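PDB 6KHX: peroxiredoxin from Akkermansia muciniphila, which probably reduces hydrogen peroxide and organic peroxides through a reactive cysteine, as a typical 2-Cys peroxiredoxin of the AhpC/TSA family. Local coordinates for residues K34-F39 / F141-D146; Y41-T46 / E133-R138; V71-D76 / P100-I105. All coordinates share one frame; numbering follows the deposited sequence.

In the fold
Contacts 1 and 3 lie in the same central sheet and share a seam: strand 35-40 pairs with strand 138-143 in contact 1 and with strand 68-74, whose other edge forms contact 3. Contact 1 is an antiparallel pairing with a mainly apolar core, untouched by any other subunit. Contact 3 is parallel, and turns polar where the strands end, at S103, D104 and D76. Contact 2 joins the loops that follow strand 35-40 and precede strand 138-143. It is buried too; like the end of contact 3, it also meets a second subunit, and it relies on a salt bridge, a water and a packed proline. D44 and D76 tie contacts 2 and 3 together.

Contact 1: residues K34-F39 / F141-D146; sequences KYVILF and FLIDKD
V36 and I143 face each other as a hydrogen-bonded antiparallel pair, each backbone N giving to the other's O at 2.8 Å. L38 and F141 repeat this pattern two residues along. Between these pairs, I37 and L142 put their side chains on the other face, where I37 CD1 meets L142 CD1 at 3.7 Å. The packing is close on both faces. V36 CB lies 4.0 Å from I143 CB, and I143, with CG1 anti to its carbonyl carbon (chi1 -54°) and the chain extended to CD1, reaches across to V36 CB and brings CD1 to 4.3 Å from L38 CB. The pairing loosens before Y35, toward K34 and K145. K145 CG lies over the centre of the Y35 ring, on one face, while the extended lysine chain places CE 3.9 Å from Y35 CE1; the phenol OH bonds to E177 on helix 163-179. In place of another direct backbone bond, a water donates to K34 O and D144 O, and both lysines are partly exposed. D144 OD1 takes D146 N in an Asx turn, and OD2 forms a salt bridge with R150. Antiparallel pairing of strands 35-40 and 138-143, next to the outer strand 149-155, is a feature of the thioredoxin fold.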
ATOM      1  N   LYS B  34     -25.111 -39.970  10.143  1.00 42.20           N
ATOM      2  CA  LYS B  34     -24.450 -40.357  11.382  1.00 42.23           C
ATOM      3  C   LYS B  34     -23.758 -39.159  12.028  1.00 34.91           C
ATOM      4  O   LYS B  34     -23.299 -38.243  11.344  1.00 37.51           O
ATOM      5  CB  LYS B  34     -23.424 -41.473  11.133  1.00 40.18           C
ATOM      6  CG  LYS B  34     -24.021 -42.742  10.549  1.00 36.22           C
ATOM      7  CD  LYS B  34     -23.042 -43.896  10.592  1.00 42.48           C
ATOM      8  CE  LYS B  34     -23.770 -45.223  10.403  1.00 60.22           C
ATOM      9  NZ  LYS B  34     -24.889 -45.423  11.380  1.00 52.69           N
ATOM     10  N   TYR B  35     -23.683 -39.182  13.357  1.00 34.60           N
ATOM     11  CA  TYR B  35     -22.734 -38.334  14.065  1.00 33.07           C
ATOM     12  C   TYR B  35     -21.323 -38.821  13.775  1.00 34.61           C
ATOM     13  O   TYR B  35     -21.117 -39.935  13.293  1.00 34.83           O
ATOM     14  CB  TYR B  35     -22.963 -38.378  15.575  1.00 30.19           C
ATOM     15  CG  TYR B  35     -24.367 -38.061  16.013  1.00 32.45           C
ATOM     16  CD1 TYR B  35     -25.363 -39.034  15.966  1.00 35.45           C
ATOM     17  CD2 TYR B  35     -24.702 -36.801  16.489  1.00 32.42           C
ATOM     18  CE1 TYR B  35     -26.649 -38.757  16.368  1.00 30.94           C
ATOM     19  CE2 TYR B  35     -25.993 -36.515  16.894  1.00 34.82           C
ATOM     20  CZ  TYR B  35     -26.959 -37.498  16.830  1.00 32.26           C
ATOM     21  OH  TYR B  35     -28.242 -37.225  17.231  1.00 35.57           O
ATOM     22  N   VAL B  36     -20.338 -37.974  14.051  1.00 32.70           N
ATOM     23  CA  VAL B  36     -18.942 -38.349  13.856  1.00 32.98           C
ATOM     24  C   VAL B  36     -18.159 -37.995  15.111  1.00 32.47           C
ATOM     25  O   VAL B  36     -18.252 -36.871  15.613  1.00 30.40           O
ATOM     26  CB  VAL B  36     -18.315 -37.671  12.622  1.00 34.38           C
ATOM     27  CG1 VAL B  36     -16.876 -38.138  12.446  1.00 29.60           C
ATOM     28  CG2 VAL B  36     -19.127 -37.967  11.375  1.00 32.52           C
ATOM     29  N   ILE B  37     -17.395 -38.955  15.617  1.00 31.46           N
ATOM     30  CA  ILE B  37     -16.336 -38.685  16.580  1.00 28.76           C
ATOM     31  C   ILE B  37     -15.030 -38.739  15.798  1.00 30.20           C
ATOM     32  O   ILE B  37     -14.612 -39.808  15.336  1.00 34.52           O
ATOM     33  CB  ILE B  37     -16.348 -39.682  17.746  1.00 33.08           C
ATOM     34  CG1 ILE B  37     -17.508 -39.380  18.693  1.00 28.79           C
ATOM     35  CG2 ILE B  37     -15.036 -39.630  18.515  1.00 25.54           C
ATOM     36  CD1 ILE B  37     -17.268 -38.185  19.570  1.00 30.75           C
ATOM     37  N   LEU B  38     -14.409 -37.578  15.609  1.00 28.07           N
ATOM     38  CA  LEU B  38     -13.172 -37.454  14.842  1.00 30.74           C
ATOM     39  C   LEU B  38     -12.030 -37.180  15.811  1.00 28.19           C
ATOM     40  O   LEU B  38     -12.073 -36.194  16.551  1.00 32.84           O
ATOM     41  CB  LEU B  38     -13.291 -36.329  13.810  1.00 26.99           C
ATOM     42  CG  LEU B  38     -12.039 -35.944  13.018  1.00 29.16           C
ATOM     43  CD1 LEU B  38     -11.651 -37.068  12.070  1.00 29.88           C
ATOM     44  CD2 LEU B  38     -12.232 -34.638  12.252  1.00 23.73           C
ATOM     45  N   PHE B  39     -11.020 -38.049  15.832  1.00 25.71           N
ATOM     46  CA  PHE B  39      -9.907 -37.838  16.751  1.00 28.11           C
ATOM     47  C   PHE B  39      -8.567 -37.912  16.024  1.00 30.05           C
ATOM     48  O   PHE B  39      -8.341 -38.782  15.176  1.00 25.32           O
ATOM     49  CB  PHE B  39      -9.949 -38.826  17.947  1.00 27.28           C
ATOM     50  CG  PHE B  39      -9.591 -40.243  17.604  1.00 28.08           C
ATOM     51  CD1 PHE B  39     -10.530 -41.103  17.062  1.00 30.74           C
ATOM     52  CD2 PHE B  39      -8.320 -40.726  17.866  1.00 28.38           C
ATOM     53  CE1 PHE B  39     -10.197 -42.413  16.756  1.00 34.63           C
ATOM     54  CE2 PHE B  39      -7.982 -42.038  17.567  1.00 33.38           C
ATOM     55  CZ  PHE B  39      -8.921 -42.880  17.010  1.00 35.44           C
ATOM     56  N   PHE B 141     -13.272 -34.297  18.307  1.00 25.45           N
ATOM     57  CA  PHE B 141     -14.409 -33.480  17.904  1.00 30.49           C
ATOM     58  C   PHE B 141     -15.656 -34.339  17.797  1.00 31.89           C
ATOM     59  O   PHE B 141     -15.617 -35.448  17.244  1.00 32.47           O
ATOM     60  CB  PHE B 141     -14.170 -32.771  16.557  1.00 25.49           C
ATOM     61  CG  PHE B 141     -12.938 -31.917  16.534  1.00 27.06           C
ATOM     62  CD1 PHE B 141     -11.686 -32.484  16.333  1.00 26.16           C
ATOM     63  CD2 PHE B 141     -13.028 -30.554  16.743  1.00 23.73           C
ATOM     64  CE1 PHE B 141     -10.555 -31.705  16.327  1.00 26.08           C
ATOM     65  CE2 PHE B 141     -11.898 -29.766  16.739  1.00 26.75           C
ATOM     66  CZ  PHE B 141     -10.659 -30.341  16.529  1.00 29.40           C
ATOM     67  N   LEU B 142     -16.759 -33.813  18.331  1.00 29.07           N
ATOM     68  CA  LEU B 142     -18.088 -34.377  18.139  1.00 30.62           C
ATOM     69  C   LEU B 142     -18.808 -33.562  17.066  1.00 32.98           C
ATOM     70  O   LEU B 142     -18.981 -32.347  17.214  1.00 27.10           O
ATOM     71  CB  LEU B 142     -18.878 -34.365  19.446  1.00 25.92           C
ATOM     72  CG  LEU B 142     -20.313 -34.873  19.296  1.00 28.11           C
ATOM     73  CD1 LEU B 142     -20.307 -36.276  18.689  1.00 26.63           C
ATOM     74  CD2 LEU B 142     -21.054 -34.842  20.623  1.00 24.69           C
ATOM     75  N   ILE B 143     -19.208 -34.227  15.984  1.00 31.58           N
ATOM     76  CA  ILE B 143     -19.854 -33.600  14.837  1.00 35.10           C
ATOM     77  C   ILE B 143     -21.254 -34.184  14.712  1.00 31.30           C
ATOM     78  O   ILE B 143     -21.407 -35.408  14.656  1.00 33.35           O
ATOM     79  CB  ILE B 143     -19.042 -33.842  13.551  1.00 34.08           C
ATOM     80  CG1 ILE B 143     -17.589 -33.398  13.742  1.00 30.18           C
ATOM     81  CG2 ILE B 143     -19.668 -33.131  12.379  1.00 29.62           C
ATOM     82  CD1 ILE B 143     -16.650 -33.935  12.688  1.00 27.11           C
ATOM     83  N   ASP B 144     -22.274 -33.324  14.677  1.00 29.26           N
ATOM     84  CA  ASP B 144     -23.639 -33.835  14.604  1.00 29.74           C
ATOM     85  C   ASP B 144     -23.993 -34.189  13.156  1.00 33.46           C
ATOM     86  O   ASP B 144     -23.173 -34.080  12.238  1.00 29.17           O
ATOM     87  CB  ASP B 144     -24.630 -32.857  15.251  1.00 27.21           C
ATOM     88  CG  ASP B 144     -24.824 -31.552  14.472  1.00 34.95           C
ATOM     89  OD1 ASP B 144     -24.525 -31.478  13.258  1.00 31.82           O
ATOM     90  OD2 ASP B 144     -25.290 -30.573  15.101  1.00 34.70           O
ATOM     91  N   LYS B 145     -25.232 -34.641  12.946  1.00 36.16           N
ATOM     92  CA  LYS B 145     -25.628 -35.093  11.619  1.00 33.61           C
ATOM     93  C   LYS B 145     -25.679 -33.959  10.603  1.00 34.14           C
ATOM     94  O   LYS B 145     -25.724 -34.230   9.399  1.00 34.26           O
ATOM     95  CB  LYS B 145     -26.977 -35.807  11.678  1.00 34.53           C
ATOM     96  CG  LYS B 145     -26.909 -37.184  12.310  1.00 36.39           C
ATOM     97  CD  LYS B 145     -28.256 -37.878  12.222  1.00 42.00           C
ATOM     98  CE  LYS B 145     -28.240 -39.247  12.868  1.00 38.15           C
ATOM     99  NZ  LYS B 145     -29.577 -39.888  12.755  1.00 41.87           N
ATOM    100  N   ASP B 146     -25.686 -32.704  11.047  1.00 33.05           N
ATOM    101  CA  ASP B 146     -25.604 -31.574  10.132  1.00 32.28           C
ATOM    102  C   ASP B 146     -24.163 -31.191   9.796  1.00 36.73           C
ATOM    103  O   ASP B 146     -23.950 -30.245   9.027  1.00 32.53           O
ATOM    104  CB  ASP B 146     -26.318 -30.356  10.730  1.00 37.06           C
ATOM    105  CG  ASP B 146     -27.821 -30.551  10.857  1.00 41.20           C
ATOM    106  OD1 ASP B 146     -28.425 -31.254  10.015  1.00 37.94           O
ATOM    107  OD2 ASP B 146     -28.399 -29.980  11.806  1.00 46.83           O
TER
HETATM  108  O   HOH W   1     -22.240 -35.813  10.179  1.00 36.75           O

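Contact 2: residues Y41-T46 / E133-R138; sequences YPKDFT and ELIAYR
K43 reaches E133 tip to tip, its chain extended beyond CG and crossing that of E133 at about a right angle. K43 NZ donates to E133 OE2 at 2.8 Å, on the syn side of the carboxylate, and weakly to OE1, while E78 of a second subunit makes another salt bridge with the same amine. An alanine in place of E133 would probably leave K43 NZ without its partner within the chain, with E78 of the second subunit still in place, and set the lysine tip freer to turn. Next to the salt bridge, I135 CD1 packs 3.7 Å from K43 CE and meets P42 CB at 3.8 Å. P42 CD sits over one face of the R138 guanidinium, 3.6 Å from R138 NH1. A water accepts from A136 N and donates to P42 O, bridging the loops. Further out, T46 OG1 donates to K43 O, and Y41 OH to the syn lone pair of D44 OD1. R138 is positioned by E52 and F157 O. P42, T46 and C49 fit the PxxxTxxC motif of peroxiredoxins, so C49 is probably the peroxidatic cysteine. The loops sit between helix 48-58, whose C49 touches P42, Y41 and R138, and helix 78-85, which covers Y41 and D44.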
ATOM      1  N   TYR B  41      -4.310 -38.033  16.449  1.00 29.30           N
ATOM      2  CA  TYR B  41      -3.157 -38.474  17.219  1.00 32.93           C
ATOM      3  C   TYR B  41      -1.890 -38.127  16.451  1.00 32.61           C
ATOM      4  O   TYR B  41      -1.925 -37.980  15.225  1.00 33.39           O
ATOM      5  CB  TYR B  41      -3.209 -39.985  17.497  1.00 26.65           C
ATOM      6  CG  TYR B  41      -3.155 -40.845  16.259  1.00 28.51           C
ATOM      7  CD1 TYR B  41      -4.302 -41.097  15.513  1.00 26.35           C
ATOM      8  CD2 TYR B  41      -1.960 -41.412  15.837  1.00 27.87           C
ATOM      9  CE1 TYR B  41      -4.261 -41.887  14.380  1.00 27.54           C
ATOM     10  CE2 TYR B  41      -1.905 -42.204  14.708  1.00 26.20           C
ATOM     11  CZ  TYR B  41      -3.055 -42.440  13.981  1.00 30.57           C
ATOM     12  OH  TYR B  41      -3.000 -43.230  12.849  1.00 29.81           O
ATOM     13  N   PRO B  42      -0.736 -38.006  17.145  1.00 33.61           N
ATOM     14  CA  PRO B  42       0.471 -37.470  16.487  1.00 31.72           C
ATOM     15  C   PRO B  42       1.192 -38.388  15.508  1.00 30.54           C
ATOM     16  O   PRO B  42       1.496 -37.958  14.391  1.00 29.66           O
ATOM     17  CB  PRO B  42       1.386 -37.120  17.671  1.00 32.63           C
ATOM     18  CG  PRO B  42       0.893 -37.945  18.803  1.00 31.48           C
ATOM     19  CD  PRO B  42      -0.584 -38.061  18.610  1.00 31.99           C
ATOM     20  N   LYS B  43       1.496 -39.626  15.892  1.00 38.13           N
ATOM     21  CA  LYS B  43       2.406 -40.437  15.090  1.00 32.59           C
ATOM     22  C   LYS B  43       2.008 -41.907  15.122  1.00 37.50           C
ATOM     23  O   LYS B  43       1.751 -42.457  16.198  1.00 42.78           O
ATOM     24  CB  LYS B  43       3.839 -40.295  15.613  1.00 35.77           C
ATOM     25  CG  LYS B  43       4.615 -39.104  15.091  1.00 35.70           C
ATOM     26  CD  LYS B  43       5.990 -39.060  15.734  1.00 33.09           C
ATOM     27  CE  LYS B  43       6.614 -37.689  15.614  1.00 30.44           C
ATOM     28  NZ  LYS B  43       7.862 -37.591  16.407  1.00 35.25           N
ATOM     29  N   ASP B  44       1.983 -42.538  13.948  1.00 34.42           N
ATOM     30  CA  ASP B  44       1.904 -43.991  13.868  1.00 34.23           C
ATOM     31  C   ASP B  44       3.141 -44.621  14.503  1.00 35.64           C
ATOM     32  O   ASP B  44       4.224 -44.032  14.519  1.00 32.55           O
ATOM     33  CB  ASP B  44       1.790 -44.457  12.409  1.00 40.98           C
ATOM     34  CG  ASP B  44       0.412 -44.222  11.808  1.00 36.82           C
ATOM     35  OD1 ASP B  44      -0.488 -43.728  12.514  1.00 33.43           O
ATOM     36  OD2 ASP B  44       0.229 -44.552  10.618  1.00 36.35           O
ATOM     37  N   PHE B  45       2.965 -45.841  15.022  1.00 35.61           N
ATOM     38  CA  PHE B  45       4.043 -46.642  15.622  1.00 37.93           C
ATOM     39  C   PHE B  45       4.614 -45.998  16.881  1.00 33.37           C
ATOM     40  O   PHE B  45       5.806 -46.127  17.161  1.00 37.54           O
ATOM     41  CB  PHE B  45       5.174 -46.934  14.631  1.00 36.43           C
ATOM     42  CG  PHE B  45       4.728 -47.660  13.406  1.00 40.30           C
ATOM     43  CD1 PHE B  45       4.490 -49.021  13.444  1.00 37.82           C
ATOM     44  CD2 PHE B  45       4.555 -46.985  12.210  1.00 38.76           C
ATOM     45  CE1 PHE B  45       4.078 -49.699  12.310  1.00 44.76           C
ATOM     46  CE2 PHE B  45       4.146 -47.658  11.073  1.00 39.44           C
ATOM     47  CZ  PHE B  45       3.907 -49.016  11.123  1.00 43.64           C
ATOM     48  N   THR B  46       3.792 -45.282  17.641  1.00 38.16           N
ATOM     49  CA  THR B  46       4.265 -44.761  18.919  1.00 41.40           C
ATOM     50  C   THR B  46       3.565 -45.490  20.063  1.00 40.41           C
ATOM     51  O   THR B  46       3.384 -46.710  19.995  1.00 42.72           O
ATOM     52  CB  THR B  46       4.085 -43.236  19.013  1.00 43.02           C
ATOM     53  OG1 THR B  46       2.768 -42.858  18.595  1.00 46.47           O
ATOM     54  CG2 THR B  46       5.107 -42.532  18.138  1.00 37.79           C
ATOM     55  N   GLU B 133       7.570 -30.010  15.733  1.00 37.18           N
ATOM     56  CA  GLU B 133       7.088 -30.947  14.733  1.00 33.76           C
ATOM     57  C   GLU B 133       5.670 -30.567  14.331  1.00 38.17           C
ATOM     58  O   GLU B 133       4.820 -30.318  15.195  1.00 34.54           O
ATOM     59  CB  GLU B 133       7.117 -32.370  15.278  1.00 35.05           C
ATOM     60  CG  GLU B 133       8.499 -32.963  15.387  1.00 33.33           C
ATOM     61  CD  GLU B 133       8.461 -34.369  15.941  1.00 37.48           C
ATOM     62  OE1 GLU B 133       8.032 -34.541  17.103  1.00 45.22           O
ATOM     63  OE2 GLU B 133       8.850 -35.303  15.217  1.00 44.48           O
ATOM     64  N   LEU B 134       5.415 -30.520  13.025  1.00 37.63           N
ATOM     65  CA  LEU B 134       4.065 -30.286  12.515  1.00 32.86           C
ATOM     66  C   LEU B 134       3.332 -31.624  12.522  1.00 30.72           C
ATOM     67  O   LEU B 134       3.153 -32.283  11.494  1.00 29.36           O
ATOM     68  CB  LEU B 134       4.106 -29.660  11.125  1.00 29.16           C
ATOM     69  CG  LEU B 134       4.811 -28.304  11.004  1.00 33.53           C
ATOM     70  CD1 LEU B 134       4.923 -27.895   9.549  1.00 30.68           C
ATOM     71  CD2 LEU B 134       4.092 -27.226  11.806  1.00 30.74           C
ATOM     72  N   ILE B 135       2.918 -32.033  13.725  1.00 27.20           N
ATOM     73  CA  ILE B 135       2.108 -33.225  13.939  1.00 28.15           C
ATOM     74  C   ILE B 135       0.905 -32.827  14.781  1.00 30.24           C
ATOM     75  O   ILE B 135       0.885 -31.770  15.418  1.00 28.91           O
ATOM     76  CB  ILE B 135       2.888 -34.369  14.625  1.00 28.67           C
ATOM     77  CG1 ILE B 135       3.431 -33.914  15.978  1.00 32.30           C
ATOM     78  CG2 ILE B 135       4.030 -34.858  13.744  1.00 29.98           C
ATOM     79  CD1 ILE B 135       4.307 -34.955  16.647  1.00 35.09           C
ATOM     80  N   ALA B 136      -0.113 -33.684  14.768  1.00 31.32           N
ATOM     81  CA  ALA B 136      -1.372 -33.374  15.438  1.00 30.64           C
ATOM     82  C   ALA B 136      -1.315 -33.714  16.923  1.00 33.07           C
ATOM     83  O   ALA B 136      -0.794 -34.761  17.320  1.00 26.63           O
ATOM     84  CB  ALA B 136      -2.526 -34.131  14.781  1.00 26.81           C
ATOM     85  N   TYR B 137      -1.862 -32.816  17.743  1.00 29.86           N
ATOM     86  CA  TYR B 137      -2.111 -33.108  19.144  1.00 27.46           C
ATOM     87  C   TYR B 137      -3.306 -34.055  19.275  1.00 30.79           C
ATOM     88  O   TYR B 137      -4.009 -34.355  18.304  1.00 28.23           O
ATOM     89  CB  TYR B 137      -2.381 -31.821  19.923  1.00 27.69           C
ATOM     90  CG  TYR B 137      -1.147 -31.087  20.407  1.00 34.35           C
ATOM     91  CD1 TYR B 137      -0.310 -31.650  21.369  1.00 40.40           C
ATOM     92  CD2 TYR B 137      -0.831 -29.819  19.928  1.00 32.31           C
ATOM     93  CE1 TYR B 137       0.815 -30.975  21.826  1.00 35.33           C
ATOM     94  CE2 TYR B 137       0.291 -29.137  20.381  1.00 31.74           C
ATOM     95  CZ  TYR B 137       1.109 -29.723  21.328  1.00 34.36           C
ATOM     96  OH  TYR B 137       2.221 -29.056  21.785  1.00 38.42           O
ATOM     97  N   ARG B 138      -3.539 -34.532  20.501  1.00 31.58           N
ATOM     98  CA  ARG B 138      -4.625 -35.482  20.760  1.00 35.56           C
ATOM     99  C   ARG B 138      -5.944 -34.717  20.776  1.00 32.66           C
ATOM    100  O   ARG B 138      -6.462 -34.306  21.820  1.00 34.04           O
ATOM    101  CB  ARG B 138      -4.383 -36.252  22.054  1.00 32.87           C
ATOM    102  CG  ARG B 138      -3.122 -37.076  21.974  1.00 31.77           C
ATOM    103  CD  ARG B 138      -2.945 -38.054  23.109  1.00 33.17           C
ATOM    104  NE  ARG B 138      -1.561 -38.502  23.104  1.00 36.69           N
ATOM    105  CZ  ARG B 138      -1.061 -39.399  22.261  1.00 35.84           C
ATOM    106  NH1 ARG B 138      -1.841 -39.985  21.359  1.00 31.94           N
ATOM    107  NH2 ARG B 138       0.226 -39.714  22.330  1.00 36.09           N
TER
HETATM  108  O   HOH W   2       0.016 -35.996  13.095  1.00 29.57           O

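Contact 3: residues V71-D76 / P100-I105; sequences VGCSTD and PIVSDI
G72 and V102 are joined by the backbone: V102 N donates to G72 O at 2.7 Å, and G72 N to P100 O. Beyond them the bond from S74 N to V102 O is weak at 3.4 Å, but D104 N to S74 O restores the pairing. On one face V71 CG1 packs on V102 CG2 at 3.5 Å, and C73 lies alongside V102 on that same face. The D104 side chain can be traced outward. Its CB rests against C73 SG at 3.6 Å and close to S74 O; CG, anti to the backbone N (chi1 -177°), passes T75 CG2 at 4.1 Å; OD2 lies 3.6 Å from the same methyl and bonds to S110 OG, while OD1 accepts from I109 N. The carboxylate is thus gripped by helix 108-112 while its stem is pressed on the first strand. S103 OG, anti to its backbone N, turns to D76 O and donates to it at 2.7 Å, in the carbonyl plane and on a lone pair, so a side-chain bond continues the pairing beyond the strand ends. V102 O also receives H81 NE2 from the helix that links the strands. Strand 68-74, helix 78-85 and strand 101-103 form a beta-alpha-beta crossover, the parallel unit of the thioredoxin-like fold.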
ATOM      1  N   VAL B  71     -13.821 -41.974  13.544  1.00 30.72           N
ATOM      2  CA  VAL B  71     -12.808 -41.711  12.527  1.00 31.04           C
ATOM      3  C   VAL B  71     -11.560 -41.199  13.228  1.00 32.53           C
ATOM      4  O   VAL B  71     -11.626 -40.216  13.977  1.00 32.74           O
ATOM      5  CB  VAL B  71     -13.287 -40.689  11.477  1.00 31.34           C
ATOM      6  CG1 VAL B  71     -12.219 -40.471  10.415  1.00 24.96           C
ATOM      7  CG2 VAL B  71     -14.598 -41.115  10.838  1.00 21.49           C
ATOM      8  N   GLY B  72     -10.431 -41.870  12.994  1.00 33.44           N
ATOM      9  CA  GLY B  72      -9.145 -41.402  13.460  1.00 32.98           C
ATOM     10  C   GLY B  72      -8.351 -40.739  12.347  1.00 32.72           C
ATOM     11  O   GLY B  72      -8.590 -40.966  11.164  1.00 29.75           O
ATOM     12  N   CYS B  73      -7.373 -39.930  12.743  1.00 31.61           N
ATOM     13  CA  CYS B  73      -6.590 -39.183  11.773  1.00 28.57           C
ATOM     14  C   CYS B  73      -5.238 -38.813  12.364  1.00 32.90           C
ATOM     15  O   CYS B  73      -5.153 -38.367  13.513  1.00 30.25           O
ATOM     16  CB  CYS B  73      -7.329 -37.913  11.341  1.00 31.13           C
ATOM     17  SG  CYS B  73      -6.420 -36.912  10.153  1.00 35.44           S
ATOM     18  N   SER B  74      -4.194 -38.966  11.550  1.00 28.69           N
ATOM     19  CA  SER B  74      -2.875 -38.423  11.839  1.00 32.58           C
ATOM     20  C   SER B  74      -2.267 -37.951  10.529  1.00 31.87           C
ATOM     21  O   SER B  74      -2.780 -38.246   9.444  1.00 27.07           O
ATOM     22  CB  SER B  74      -1.957 -39.454  12.508  1.00 27.97           C
ATOM     23  OG  SER B  74      -1.330 -40.279  11.537  1.00 29.94           O
ATOM     24  N   THR B  75      -1.143 -37.237  10.628  1.00 29.56           N
ATOM     25  CA  THR B  75      -0.472 -36.720   9.443  1.00 30.97           C
ATOM     26  C   THR B  75       0.467 -37.737   8.807  1.00 32.44           C
ATOM     27  O   THR B  75       1.256 -37.365   7.933  1.00 33.70           O
ATOM     28  CB  THR B  75       0.290 -35.424   9.756  1.00 32.52           C
ATOM     29  OG1 THR B  75       1.266 -35.651  10.780  1.00 36.49           O
ATOM     30  CG2 THR B  75      -0.669 -34.333  10.203  1.00 31.37           C
ATOM     31  N   ASP B  76       0.417 -38.997   9.239  1.00 30.73           N
ATOM     32  CA  ASP B  76       1.142 -40.068   8.572  1.00 31.27           C
ATOM     33  C   ASP B  76       0.435 -40.472   7.281  1.00 32.54           C
ATOM     34  O   ASP B  76      -0.752 -40.200   7.075  1.00 31.52           O
ATOM     35  CB  ASP B  76       1.273 -41.281   9.489  1.00 32.90           C
ATOM     36  CG  ASP B  76       1.977 -40.948  10.780  1.00 36.08           C
ATOM     37  OD1 ASP B  76       3.194 -40.663  10.742  1.00 36.57           O
ATOM     38  OD2 ASP B  76       1.306 -40.946  11.830  1.00 34.79           O
ATOM     39  N   PRO B 100     -12.397 -46.114   9.919  1.00 40.51           N
ATOM     40  CA  PRO B 100     -11.515 -45.349   9.023  1.00 42.81           C
ATOM     41  C   PRO B 100     -10.418 -44.621   9.786  1.00 35.93           C
ATOM     42  O   PRO B 100     -10.671 -43.973  10.806  1.00 33.14           O
ATOM     43  CB  PRO B 100     -12.467 -44.361   8.338  1.00 37.93           C
ATOM     44  CG  PRO B 100     -13.820 -44.957   8.490  1.00 39.51           C
ATOM     45  CD  PRO B 100     -13.793 -45.654   9.816  1.00 39.35           C
ATOM     46  N   ILE B 101      -9.192 -44.741   9.282  1.00 33.15           N
ATOM     47  CA  ILE B 101      -8.049 -43.978   9.769  1.00 37.05           C
ATOM     48  C   ILE B 101      -7.569 -43.114   8.613  1.00 36.95           C
ATOM     49  O   ILE B 101      -7.006 -43.629   7.638  1.00 32.78           O
ATOM     50  CB  ILE B 101      -6.925 -44.876  10.294  1.00 35.36           C
ATOM     51  CG1 ILE B 101      -7.497 -45.921  11.263  1.00 39.11           C
ATOM     52  CG2 ILE B 101      -5.848 -44.017  10.948  1.00 33.05           C
ATOM     53  CD1 ILE B 101      -6.485 -46.945  11.750  1.00 35.50           C
ATOM     54  N   VAL B 102      -7.813 -41.805   8.713  1.00 35.41           N
ATOM     55  CA  VAL B 102      -7.550 -40.867   7.629  1.00 31.58           C
ATOM     56  C   VAL B 102      -6.077 -40.493   7.614  1.00 31.25           C
ATOM     57  O   VAL B 102      -5.455 -40.299   8.665  1.00 34.48           O
ATOM     58  CB  VAL B 102      -8.435 -39.617   7.789  1.00 31.47           C
ATOM     59  CG1 VAL B 102      -8.129 -38.586   6.700  1.00 27.97           C
ATOM     60  CG2 VAL B 102      -9.889 -40.008   7.778  1.00 29.85           C
ATOM     61  N   SER B 103      -5.518 -40.350   6.417  1.00 28.73           N
ATOM     62  CA  SER B 103      -4.153 -39.870   6.247  1.00 32.24           C
ATOM     63  C   SER B 103      -4.190 -38.376   5.926  1.00 32.39           C
ATOM     64  O   SER B 103      -4.524 -37.986   4.803  1.00 33.71           O
ATOM     65  CB  SER B 103      -3.444 -40.654   5.147  1.00 29.21           C
ATOM     66  OG  SER B 103      -2.215 -40.038   4.799  1.00 30.30           O
ATOM     67  N   ASP B 104      -3.827 -37.544   6.905  1.00 31.92           N
ATOM     68  CA  ASP B 104      -3.714 -36.096   6.705  1.00 27.72           C
ATOM     69  C   ASP B 104      -2.309 -35.756   6.208  1.00 27.23           C
ATOM     70  O   ASP B 104      -1.544 -35.021   6.833  1.00 26.69           O
ATOM     71  CB  ASP B 104      -4.038 -35.355   7.999  1.00 28.59           C
ATOM     72  CG  ASP B 104      -4.003 -33.834   7.840  1.00 29.89           C
ATOM     73  OD1 ASP B 104      -4.114 -33.327   6.703  1.00 28.95           O
ATOM     74  OD2 ASP B 104      -3.843 -33.137   8.863  1.00 31.67           O
ATOM     75  N   ILE B 105      -1.996 -36.303   5.032  1.00 29.14           N
ATOM     76  CA  ILE B 105      -0.619 -36.318   4.546  1.00 27.70           C
ATOM     77  C   ILE B 105      -0.107 -34.911   4.255  1.00 32.18           C
ATOM     78  O   ILE B 105       1.103 -34.661   4.336  1.00 33.83           O
ATOM     79  CB  ILE B 105      -0.523 -37.230   3.311  1.00 33.87           C
ATOM     80  CG1 ILE B 105       0.934 -37.564   2.985  1.00 27.82           C
ATOM     81  CG2 ILE B 105      -1.223 -36.596   2.116  1.00 27.38           C
ATOM     82  CD1 ILE B 105       1.085 -38.844   2.184  1.00 31.36           C
TER
HETATM   83  O   HOH W   3       2.631 -34.895   7.113  1.00 28.77           O